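PDB 4F0Q: restriction endonuclease from Mycobacterium sp., which acts as a tetrameric, cytosine-methylation-dependent restriction endonuclease, cutting DNA that carries modified cytosine. Local coordinates for residues 147-153 / 248-252; 220-226 / 239-245. All blocks are in the same frame, centred on the assembly; numbering follows the deposited sequence.

Contact 1 (147-153 / 248-252)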
ATOM      1  N   ARG A 147      28.446 -18.605  -5.601  1.00 17.92           N
ATOM      2  CA  ARG A 147      27.845 -19.916  -5.394  1.00 18.06           C
ATOM      3  C   ARG A 147      28.799 -20.801  -4.599  1.00 18.25           C
ATOM      4  O   ARG A 147      28.372 -21.635  -3.801  1.00 18.44           O
ATOM      5  CB  ARG A 147      27.516 -20.571  -6.739  1.00 15.66           C
ATOM      6  CG  ARG A 147      26.865 -21.936  -6.617  1.00 16.23           C
ATOM      7  CD  ARG A 147      26.558 -22.540  -7.975  1.00 21.44           C
ATOM      8  NE  ARG A 147      25.816 -23.792  -7.853  1.00 20.04           N
ATOM      9  CZ  ARG A 147      26.382 -24.984  -7.696  1.00 28.68           C
ATOM     10  NH1 ARG A 147      27.703 -25.093  -7.642  1.00 37.81           N
ATOM     11  NH2 ARG A 147      25.627 -26.069  -7.592  1.00 32.03           N
ATOM     12  N   GLU A 148      30.094 -20.600  -4.820  1.00 18.47           N
ATOM     13  CA  GLU A 148      31.125 -21.383  -4.155  1.00 18.46           C
ATOM     14  C   GLU A 148      31.127 -21.139  -2.648  1.00 21.84           C
ATOM     15  O   GLU A 148      31.379 -22.052  -1.861  1.00 19.93           O
ATOM     16  CB  GLU A 148      32.497 -21.053  -4.742  1.00 22.42           C
ATOM     17  CG  GLU A 148      33.554 -22.104  -4.467  1.00 30.16           C
ATOM     18  CD  GLU A 148      33.294 -23.396  -5.217  1.00 28.07           C
ATOM     19  OE1 GLU A 148      32.776 -23.332  -6.352  1.00 31.73           O
ATOM     20  OE2 GLU A 148      33.601 -24.476  -4.670  1.00 32.24           O
ATOM     21  N   GLU A 149      30.847 -19.901  -2.251  1.00 21.87           N
ATOM     22  CA  GLU A 149      30.785 -19.556  -0.834  1.00 15.25           C
ATOM     23  C   GLU A 149      29.503 -20.080  -0.197  1.00 15.94           C
ATOM     24  O   GLU A 149      29.509 -20.530   0.948  1.00 17.12           O
ATOM     25  CB  GLU A 149      30.893 -18.043  -0.637  1.00 16.03           C
ATOM     26  CG  GLU A 149      32.254 -17.467  -0.992  1.00 16.89           C
ATOM     27  CD  GLU A 149      32.360 -15.986  -0.689  1.00 16.75           C
ATOM     28  OE1 GLU A 149      31.345 -15.386  -0.273  1.00 17.08           O
ATOM     29  OE2 GLU A 149      33.459 -15.420  -0.866  1.00 21.85           O
ATOM     30  N   ARG A 150      28.407 -20.023  -0.948  1.00 20.91           N
ATOM     31  CA  ARG A 150      27.111 -20.469  -0.448  1.00 17.43           C
ATOM     32  C   ARG A 150      27.043 -21.987  -0.312  1.00 13.51           C
ATOM     33  O   ARG A 150      26.216 -22.515   0.432  1.00 13.93           O
ATOM     34  CB  ARG A 150      25.981 -19.956  -1.345  1.00 16.12           C
ATOM     35  CG  ARG A 150      25.834 -18.442  -1.330  1.00 14.88           C
ATOM     36  CD  ARG A 150      24.608 -17.987  -2.104  1.00 15.27           C
ATOM     37  NE  ARG A 150      24.745 -18.198  -3.542  1.00 14.91           N
ATOM     38  CZ  ARG A 150      25.294 -17.321  -4.377  1.00 13.60           C
ATOM     39  NH1 ARG A 150      25.767 -16.170  -3.916  1.00 14.06           N
ATOM     40  NH2 ARG A 150      25.375 -17.594  -5.670  1.00 16.75           N
ATOM     41  N   LEU A 151      27.919 -22.683  -1.030  1.00 17.88           N
ATOM     42  CA  LEU A 151      28.020 -24.135  -0.925  1.00 17.94           C
ATOM     43  C   LEU A 151      28.496 -24.544   0.464  1.00 18.26           C
ATOM     44  O   LEU A 151      28.185 -25.634   0.943  1.00 17.50           O
ATOM     45  CB  LEU A 151      28.983 -24.684  -1.982  1.00 18.29           C
ATOM     46  CG  LEU A 151      28.453 -24.850  -3.406  1.00 17.39           C
ATOM     47  CD1 LEU A 151      29.597 -25.081  -4.379  1.00 20.82           C
ATOM     48  CD2 LEU A 151      27.469 -26.002  -3.464  1.00 19.28           C
ATOM     49  N   LEU A 152      29.250 -23.655   1.105  1.00 20.94           N
ATOM     50  CA  LEU A 152      29.836 -23.926   2.413  1.00 15.20           C
ATOM     51  C   LEU A 152      28.895 -23.563   3.557  1.00 14.44           C
ATOM     52  O   LEU A 152      29.088 -24.011   4.687  1.00 16.94           O
ATOM     53  CB  LEU A 152      31.145 -23.151   2.570  1.00 18.34           C
ATOM     54  CG  LEU A 152      32.238 -23.446   1.544  1.00 18.41           C
ATOM     55  CD1 LEU A 152      33.409 -22.494   1.729  1.00 19.44           C
ATOM     56  CD2 LEU A 152      32.693 -24.888   1.666  1.00 22.71           C
ATOM     57  N   ALA A 153      27.885 -22.751   3.257  1.00 12.55           N
ATOM     58  CA  ALA A 153      26.954 -22.260   4.271  1.00 11.73           C
ATOM     59  C   ALA A 153      26.218 -23.384   4.991  1.00 14.32           C
ATOM     60  O   ALA A 153      25.521 -24.181   4.363  1.00 15.33           O
ATOM     61  CB  ALA A 153      25.960 -21.290   3.649  1.00 13.81           C
ATOM     62  N   TRP A 248      18.849 -21.626  -3.950  1.00 16.52           N
ATOM     63  CA  TRP A 248      19.482 -20.557  -3.185  1.00 13.89           C
ATOM     64  C   TRP A 248      20.994 -20.562  -3.377  1.00 15.55           C
ATOM     65  O   TRP A 248      21.609 -19.507  -3.535  1.00 18.87           O
ATOM     66  CB  TRP A 248      19.156 -20.658  -1.696  1.00 14.59           C
ATOM     67  CG  TRP A 248      19.990 -19.719  -0.879  1.00 16.04           C
ATOM     68  CD1 TRP A 248      19.779 -18.383  -0.701  1.00 14.26           C
ATOM     69  CD2 TRP A 248      21.181 -20.038  -0.151  1.00 15.22           C
ATOM     70  NE1 TRP A 248      20.761 -17.852   0.100  1.00 18.42           N
ATOM     71  CE2 TRP A 248      21.633 -18.848   0.451  1.00 17.58           C
ATOM     72  CE3 TRP A 248      21.906 -21.217   0.055  1.00 14.53           C
ATOM     73  CZ2 TRP A 248      22.777 -18.801   1.246  1.00 15.69           C
ATOM     74  CZ3 TRP A 248      23.042 -21.167   0.843  1.00 13.25           C
ATOM     75  CH2 TRP A 248      23.466 -19.968   1.429  1.00 13.29           C
ATOM     76  N   VAL A 249      21.587 -21.750  -3.348  1.00 12.83           N
ATOM     77  CA  VAL A 249      23.019 -21.896  -3.575  1.00 15.51           C
ATOM     78  C   VAL A 249      23.399 -21.311  -4.932  1.00 18.37           C
ATOM     79  O   VAL A 249      24.394 -20.594  -5.051  1.00 17.25           O
ATOM     80  CB  VAL A 249      23.463 -23.373  -3.484  1.00 15.18           C
ATOM     81  CG1 VAL A 249      24.827 -23.569  -4.121  1.00 15.49           C
ATOM     82  CG2 VAL A 249      23.476 -23.837  -2.035  1.00 12.70           C
ATOM     83  N   ARG A 250      22.585 -21.593  -5.946  1.00 16.74           N
ATOM     84  CA  ARG A 250      22.841 -21.076  -7.287  1.00 14.58           C
ATOM     85  C   ARG A 250      22.672 -19.558  -7.389  1.00 16.61           C
ATOM     86  O   ARG A 250      23.566 -18.858  -7.865  1.00 15.72           O
ATOM     87  CB  ARG A 250      21.939 -21.766  -8.316  1.00 16.35           C
ATOM     88  CG  ARG A 250      22.232 -21.361  -9.755  1.00 20.26           C
ATOM     89  CD  ARG A 250      21.278 -22.013 -10.746  1.00 19.13           C
ATOM     90  NE  ARG A 250      19.922 -21.477 -10.651  1.00 26.39           N
ATOM     91  CZ  ARG A 250      18.898 -22.119 -10.097  1.00 25.63           C
ATOM     92  NH1 ARG A 250      19.069 -23.331  -9.587  1.00 22.63           N
ATOM     93  NH2 ARG A 250      17.700 -21.551 -10.059  1.00 26.94           N
ATOM     94  N   GLN A 251      21.529 -19.055  -6.932  1.00 15.59           N
ATOM     95  CA  GLN A 251      21.153 -17.658  -7.147  1.00 16.76           C
ATOM     96  C   GLN A 251      21.582 -16.707  -6.029  1.00 17.69           C
ATOM     97  O   GLN A 251      22.042 -15.598  -6.294  1.00 20.89           O
ATOM     98  CB  GLN A 251      19.644 -17.547  -7.372  1.00 17.75           C
ATOM     99  CG  GLN A 251      19.139 -18.336  -8.568  1.00 20.66           C
ATOM    100  CD  GLN A 251      17.641 -18.216  -8.757  1.00 25.39           C
ATOM    101  OE1 GLN A 251      17.075 -18.776  -9.696  1.00 29.31           O
ATOM    102  NE2 GLN A 251      16.987 -17.484  -7.861  1.00 23.46           N
ATOM    103  N   GLY A 252      21.416 -17.134  -4.781  1.00 17.66           N
ATOM    104  CA  GLY A 252      21.765 -16.298  -3.647  1.00 13.77           C
ATOM    105  C   GLY A 252      20.557 -15.613  -3.040  1.00 15.56           C
ATOM    106  O   GLY A 252      19.518 -16.239  -2.839  1.00 19.04           O
TER

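Contact 2 (220-226 / 239-245)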
ATOM      1  N   ASP A 220      15.590 -34.680   3.896  1.00 19.02           N
ATOM      2  CA  ASP A 220      16.257 -35.967   4.018  1.00 18.23           C
ATOM      3  C   ASP A 220      17.545 -35.736   4.795  1.00 21.01           C
ATOM      4  O   ASP A 220      18.347 -34.879   4.430  1.00 19.39           O
ATOM      5  CB  ASP A 220      16.571 -36.536   2.633  1.00 21.18           C
ATOM      6  CG  ASP A 220      16.937 -38.011   2.668  1.00 18.32           C
ATOM      7  OD1 ASP A 220      17.424 -38.491   3.713  1.00 20.86           O
ATOM      8  OD2 ASP A 220      16.737 -38.693   1.642  1.00 16.65           O
ATOM      9  N   PHE A 221      17.742 -36.497   5.867  1.00 20.77           N
ATOM     10  CA  PHE A 221      18.909 -36.302   6.720  1.00 21.69           C
ATOM     11  C   PHE A 221      20.205 -36.806   6.093  1.00 20.05           C
ATOM     12  O   PHE A 221      21.285 -36.625   6.657  1.00 24.20           O
ATOM     13  CB  PHE A 221      18.698 -36.930   8.098  1.00 22.51           C
ATOM     14  CG  PHE A 221      18.550 -35.923   9.199  1.00 24.58           C
ATOM     15  CD1 PHE A 221      19.660 -35.274   9.714  1.00 23.47           C
ATOM     16  CD2 PHE A 221      17.303 -35.618   9.715  1.00 24.64           C
ATOM     17  CE1 PHE A 221      19.528 -34.341  10.725  1.00 29.76           C
ATOM     18  CE2 PHE A 221      17.164 -34.687  10.727  1.00 23.54           C
ATOM     19  CZ  PHE A 221      18.277 -34.047  11.231  1.00 27.22           C
ATOM     20  N   ARG A 222      20.100 -37.434   4.925  1.00 22.69           N
ATOM     21  CA  ARG A 222      21.281 -37.845   4.177  1.00 20.96           C
ATOM     22  C   ARG A 222      22.010 -36.621   3.625  1.00 21.04           C
ATOM     23  O   ARG A 222      23.186 -36.694   3.271  1.00 23.07           O
ATOM     24  CB  ARG A 222      20.906 -38.809   3.051  1.00 20.91           C
ATOM     25  CG  ARG A 222      20.389 -40.150   3.543  1.00 21.08           C
ATOM     26  CD  ARG A 222      20.256 -41.149   2.407  1.00 22.41           C
ATOM     27  NE  ARG A 222      19.272 -40.726   1.416  1.00 20.62           N
ATOM     28  CZ  ARG A 222      18.960 -41.425   0.330  1.00 20.65           C
ATOM     29  NH1 ARG A 222      19.557 -42.585   0.092  1.00 21.23           N
ATOM     30  NH2 ARG A 222      18.052 -40.965  -0.519  1.00 22.13           N
ATOM     31  N   TRP A 223      21.292 -35.504   3.555  1.00 17.89           N
ATOM     32  CA  TRP A 223      21.873 -34.212   3.213  1.00 17.22           C
ATOM     33  C   TRP A 223      22.964 -33.875   4.224  1.00 19.30           C
ATOM     34  O   TRP A 223      24.091 -33.522   3.859  1.00 20.95           O
ATOM     35  CB  TRP A 223      20.777 -33.143   3.247  1.00 19.98           C
ATOM     36  CG  TRP A 223      21.220 -31.756   2.885  1.00 19.71           C
ATOM     37  CD1 TRP A 223      22.353 -31.400   2.210  1.00 21.71           C
ATOM     38  CD2 TRP A 223      20.530 -30.535   3.181  1.00 18.24           C
ATOM     39  NE1 TRP A 223      22.409 -30.033   2.069  1.00 17.79           N
ATOM     40  CE2 TRP A 223      21.302 -29.480   2.657  1.00 18.47           C
ATOM     41  CE3 TRP A 223      19.334 -30.233   3.839  1.00 16.28           C
ATOM     42  CZ2 TRP A 223      20.917 -28.147   2.769  1.00 17.02           C
ATOM     43  CZ3 TRP A 223      18.954 -28.909   3.951  1.00 14.17           C
ATOM     44  CH2 TRP A 223      19.742 -27.882   3.419  1.00 15.94           C
ATOM     45  N   ILE A 224      22.616 -33.999   5.500  1.00 21.43           N
ATOM     46  CA  ILE A 224      23.550 -33.738   6.587  1.00 25.65           C
ATOM     47  C   ILE A 224      24.664 -34.779   6.608  1.00 22.63           C
ATOM     48  O   ILE A 224      25.819 -34.453   6.882  1.00 23.52           O
ATOM     49  CB  ILE A 224      22.826 -33.695   7.949  1.00 25.10           C
ATOM     50  CG1 ILE A 224      21.754 -32.606   7.935  1.00 29.38           C
ATOM     51  CG2 ILE A 224      23.809 -33.440   9.078  1.00 18.95           C
ATOM     52  CD1 ILE A 224      22.290 -31.240   7.562  1.00 26.73           C
ATOM     53  N   ASP A 225      24.313 -36.027   6.307  1.00 24.16           N
ATOM     54  CA  ASP A 225      25.298 -37.100   6.209  1.00 18.94           C
ATOM     55  C   ASP A 225      26.372 -36.734   5.195  1.00 18.41           C
ATOM     56  O   ASP A 225      27.563 -36.903   5.450  1.00 21.70           O
ATOM     57  CB  ASP A 225      24.636 -38.415   5.794  1.00 22.41           C
ATOM     58  CG  ASP A 225      23.648 -38.925   6.822  1.00 22.38           C
ATOM     59  OD1 ASP A 225      23.598 -38.363   7.937  1.00 19.16           O
ATOM     60  OD2 ASP A 225      22.926 -39.899   6.518  1.00 22.19           O
ATOM     61  N   ASP A 226      25.938 -36.228   4.045  1.00 22.10           N
ATOM     62  CA  ASP A 226      26.858 -35.800   3.000  1.00 20.77           C
ATOM     63  C   ASP A 226      27.666 -34.586   3.442  1.00 20.71           C
ATOM     64  O   ASP A 226      28.873 -34.525   3.214  1.00 23.20           O
ATOM     65  CB  ASP A 226      26.103 -35.488   1.707  1.00 19.54           C
ATOM     66  CG  ASP A 226      25.406 -36.704   1.135  1.00 18.81           C
ATOM     67  OD1 ASP A 226      25.829 -37.834   1.453  1.00 21.72           O
ATOM     68  OD2 ASP A 226      24.438 -36.529   0.367  1.00 23.38           O
ATOM     69  N   ARG A 239      23.096 -33.735  -3.187  1.00 21.07           N
ATOM     70  CA  ARG A 239      22.342 -34.797  -3.851  1.00 23.10           C
ATOM     71  C   ARG A 239      21.059 -35.179  -3.112  1.00 26.45           C
ATOM     72  O   ARG A 239      20.116 -35.687  -3.718  1.00 27.01           O
ATOM     73  CB  ARG A 239      23.220 -36.030  -4.086  1.00 24.97           C
ATOM     74  CG  ARG A 239      23.889 -36.583  -2.841  1.00 27.73           C
ATOM     75  CD  ARG A 239      24.833 -37.719  -3.202  1.00 32.02           C
ATOM     76  NE  ARG A 239      25.527 -38.258  -2.036  1.00 39.25           N
ATOM     77  CZ  ARG A 239      26.458 -39.204  -2.095  1.00 34.70           C
ATOM     78  NH1 ARG A 239      26.810 -39.718  -3.266  1.00 40.17           N
ATOM     79  NH2 ARG A 239      27.039 -39.637  -0.985  1.00 27.91           N
ATOM     80  N   HIS A 240      21.025 -34.930  -1.806  1.00 26.04           N
ATOM     81  CA  HIS A 240      19.838 -35.221  -1.007  1.00 20.61           C
ATOM     82  C   HIS A 240      19.284 -33.954  -0.365  1.00 19.91           C
ATOM     83  O   HIS A 240      18.511 -34.014   0.592  1.00 17.00           O
ATOM     84  CB  HIS A 240      20.153 -36.267   0.064  1.00 20.78           C
ATOM     85  CG  HIS A 240      20.693 -37.549  -0.488  1.00 22.34           C
ATOM     86  ND1 HIS A 240      19.960 -38.369  -1.319  1.00 21.44           N
ATOM     87  CD2 HIS A 240      21.894 -38.154  -0.327  1.00 22.28           C
ATOM     88  CE1 HIS A 240      20.687 -39.422  -1.648  1.00 24.61           C
ATOM     89  NE2 HIS A 240      21.865 -39.316  -1.059  1.00 24.11           N
ATOM     90  N   ALA A 241      19.686 -32.808  -0.904  1.00 17.60           N
ATOM     91  CA  ALA A 241      19.245 -31.514  -0.398  1.00 16.07           C
ATOM     92  C   ALA A 241      17.960 -31.077  -1.097  1.00 16.75           C
ATOM     93  O   ALA A 241      17.691 -31.498  -2.221  1.00 18.78           O
ATOM     94  CB  ALA A 241      20.343 -30.477  -0.597  1.00 16.20           C
ATOM     95  N   PRO A 242      17.151 -30.240  -0.424  1.00 17.30           N
ATOM     96  CA  PRO A 242      15.936 -29.695  -1.039  1.00 17.71           C
ATOM     97  C   PRO A 242      16.254 -28.870  -2.283  1.00 18.17           C
ATOM     98  O   PRO A 242      17.322 -28.262  -2.357  1.00 19.72           O
ATOM     99  CB  PRO A 242      15.372 -28.785   0.056  1.00 17.04           C
ATOM    100  CG  PRO A 242      15.901 -29.352   1.324  1.00 18.11           C
ATOM    101  CD  PRO A 242      17.271 -29.854   0.993  1.00 14.33           C
ATOM    102  N   GLU A 243      15.336 -28.857  -3.244  1.00 17.55           N
ATOM    103  CA  GLU A 243      15.521 -28.092  -4.474  1.00 18.56           C
ATOM    104  C   GLU A 243      15.635 -26.597  -4.190  1.00 16.77           C
ATOM    105  O   GLU A 243      16.347 -25.876  -4.890  1.00 21.20           O
ATOM    106  CB  GLU A 243      14.367 -28.352  -5.445  1.00 15.97           C
ATOM    107  CG  GLU A 243      14.283 -29.782  -5.963  1.00 26.77           C
ATOM    108  CD  GLU A 243      15.285 -30.074  -7.068  1.00 32.02           C
ATOM    109  OE1 GLU A 243      16.124 -29.198  -7.369  1.00 33.37           O
ATOM    110  OE2 GLU A 243      15.229 -31.183  -7.641  1.00 41.93           O
ATOM    111  N   SER A 244      14.928 -26.140  -3.161  1.00 20.07           N
ATOM    112  CA  SER A 244      14.940 -24.732  -2.777  1.00 18.64           C
ATOM    113  C   SER A 244      16.325 -24.291  -2.313  1.00 17.60           C
ATOM    114  O   SER A 244      16.777 -23.189  -2.633  1.00 15.64           O
ATOM    115  CB  SER A 244      13.910 -24.473  -1.674  1.00 20.31           C
ATOM    116  OG  SER A 244      14.164 -25.282  -0.538  1.00 15.07           O
ATOM    117  N   TRP A 245      16.996 -25.159  -1.562  1.00 17.54           N
ATOM    118  CA  TRP A 245      18.327 -24.854  -1.058  1.00 18.69           C
ATOM    119  C   TRP A 245      19.344 -24.846  -2.193  1.00 15.70           C
ATOM    120  O   TRP A 245      20.292 -24.065  -2.181  1.00 17.11           O
ATOM    121  CB  TRP A 245      18.749 -25.851   0.022  1.00 12.24           C
ATOM    122  CG  TRP A 245      19.964 -25.409   0.774  1.00 13.47           C
ATOM    123  CD1 TRP A 245      21.267 -25.618   0.426  1.00 16.08           C
ATOM    124  CD2 TRP A 245      19.992 -24.671   2.001  1.00 12.72           C
ATOM    125  NE1 TRP A 245      22.103 -25.059   1.362  1.00 15.61           N
ATOM    126  CE2 TRP A 245      21.344 -24.472   2.340  1.00 16.72           C
ATOM    127  CE3 TRP A 245      19.003 -24.162   2.849  1.00 12.41           C
ATOM    128  CZ2 TRP A 245      21.733 -23.786   3.488  1.00 16.15           C
ATOM    129  CZ3 TRP A 245      19.390 -23.483   3.988  1.00 13.55           C
ATOM    130  CH2 TRP A 245      20.743 -23.297   4.296  1.00 14.47           C
TER
HETATM  131  O   HOH W   1      16.303 -32.919   1.706  1.00 17.44           O
HETATM  132  O   HOH W   2      23.010 -34.406   0.086  1.00 18.71           O

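Contact 1 (147-153 / 248-252)
Arg-147 opens the short helix 147-150 with an extended side chain that runs beside the C-terminal turn of helix 243-251: its CG lies 3.2 Å from Val-249 O and 3.6 Å from Val-249 CG1, and its CA makes a CA-H...O contact with Val-249 O at 3.5 Å. One turn on, Arg-150 carries the contact. Its CD sits over the face of the Trp-248 six-membered ring, 4.1 Å from the centroid, a CH-pi contact, and the guanidinium reaches on to carbonyls in the last turn of helix 243-251. Arg-150 NE donates to Val-249 O at 2.9 Å and Arg-150 NH2 to the same oxygen at 3.2 Å, with a weak bond from Arg-150 NH2 to Arg-250 O at 3.1 Å. This is C-capping by an arginine. Arg-150 NH1 also bonds to Gly-144 O, and Arg-150 NH2 to Asn-425 O of the second subunit, so the cap reaches a subunit interface. Gly-252, first past the helix, has positive phi, backbone angles that by themselves call for glycine; its CA lies over the guanidinium face, 3.5 Å from Arg-150 NE, and an ideal CB would also crowd Arg-150 NH1. Leu-151 CD2 packs on Val-249 CG1 at 3.7 Å, and Ala-153 CB meets the ring edge of Trp-248 at CH2, 3.6 Å away. Helix 130-142 covers Ala-153 through Leu-141 and His-142, while Trp-248 leans on Trp-245 one turn earlier.

Contact 2 (220-226 / 239-245)
The indole of Trp-223 forms the apolar centre of this helix-loop-helix connection, in which the residues leading into helix 243-251 fold back over the start of helix 222-227. Ala-241 CB stands 3.4 Å from the centroid of the five-membered ring of Trp-223, and Pro-242 CD 3.7 Å from that of its six-membered ring, both CH-pi contacts over the ring face. Pro-242 is the N-cap of the second helix, so the chain turns helical right after crossing the indole. The edge of Trp-223 then points to the face of Trp-245, a T-shaped pair with planes at 67° and Trp-223 CZ2 3.5 Å from Trp-245 CD1; strand 175-193 backs both tryptophans through Ala-181 and Ile-183. Outward, the Arg-222 guanidinium lies flat on the His-240 ring, centres 3.8 Å apart. Asp-220 holds it from within 220-226 by a salt bridge, Arg-222 NE to Asp-220 OD2 at 3.3 Å, and Asp-220 OD1 caps the helix by accepting from Arg-222 N at 3.1 Å; Arg-222 NH1 bonds to Ala-17 O. At the polar edge, the exposed Arg-239 reaches the buried Asp-226 in a two-pronged salt bridge, Arg-239 NE to Asp-226 OD2 at 3.2 Å and Arg-239 NH2 to Asp-226 OD1 at 3.3 Å. Two waters bridge the segments: one links Asp-220 N to His-240 O; the other accepts from His-240 N at 2.8 Å and donates to Asp-226 OD2 at 2.6 Å.

Along the chain contact 2 is nested inside contact 1: 147-153 comes first, then the long strands 156-166, 175-193 and 200-210, then 220-226, 239-245 and finally 248-252. Their centres lie about 14 Å apart, on the same side of the chain's centre, and helix 243-251 serves both, its first turn in contact 2 and its last in contact 1. They touch where Ala-153 O packs against Trp-245 CZ2 at 3.9 Å. One helix is thus fixed at both ends to short helices beside the large mixed sheet of the N-terminal, PUA-related region, which probably recognises the modified base, whereas magnesium is bound in the separate PDDEXK region by Asp-334, Gln-355 and Ala-356.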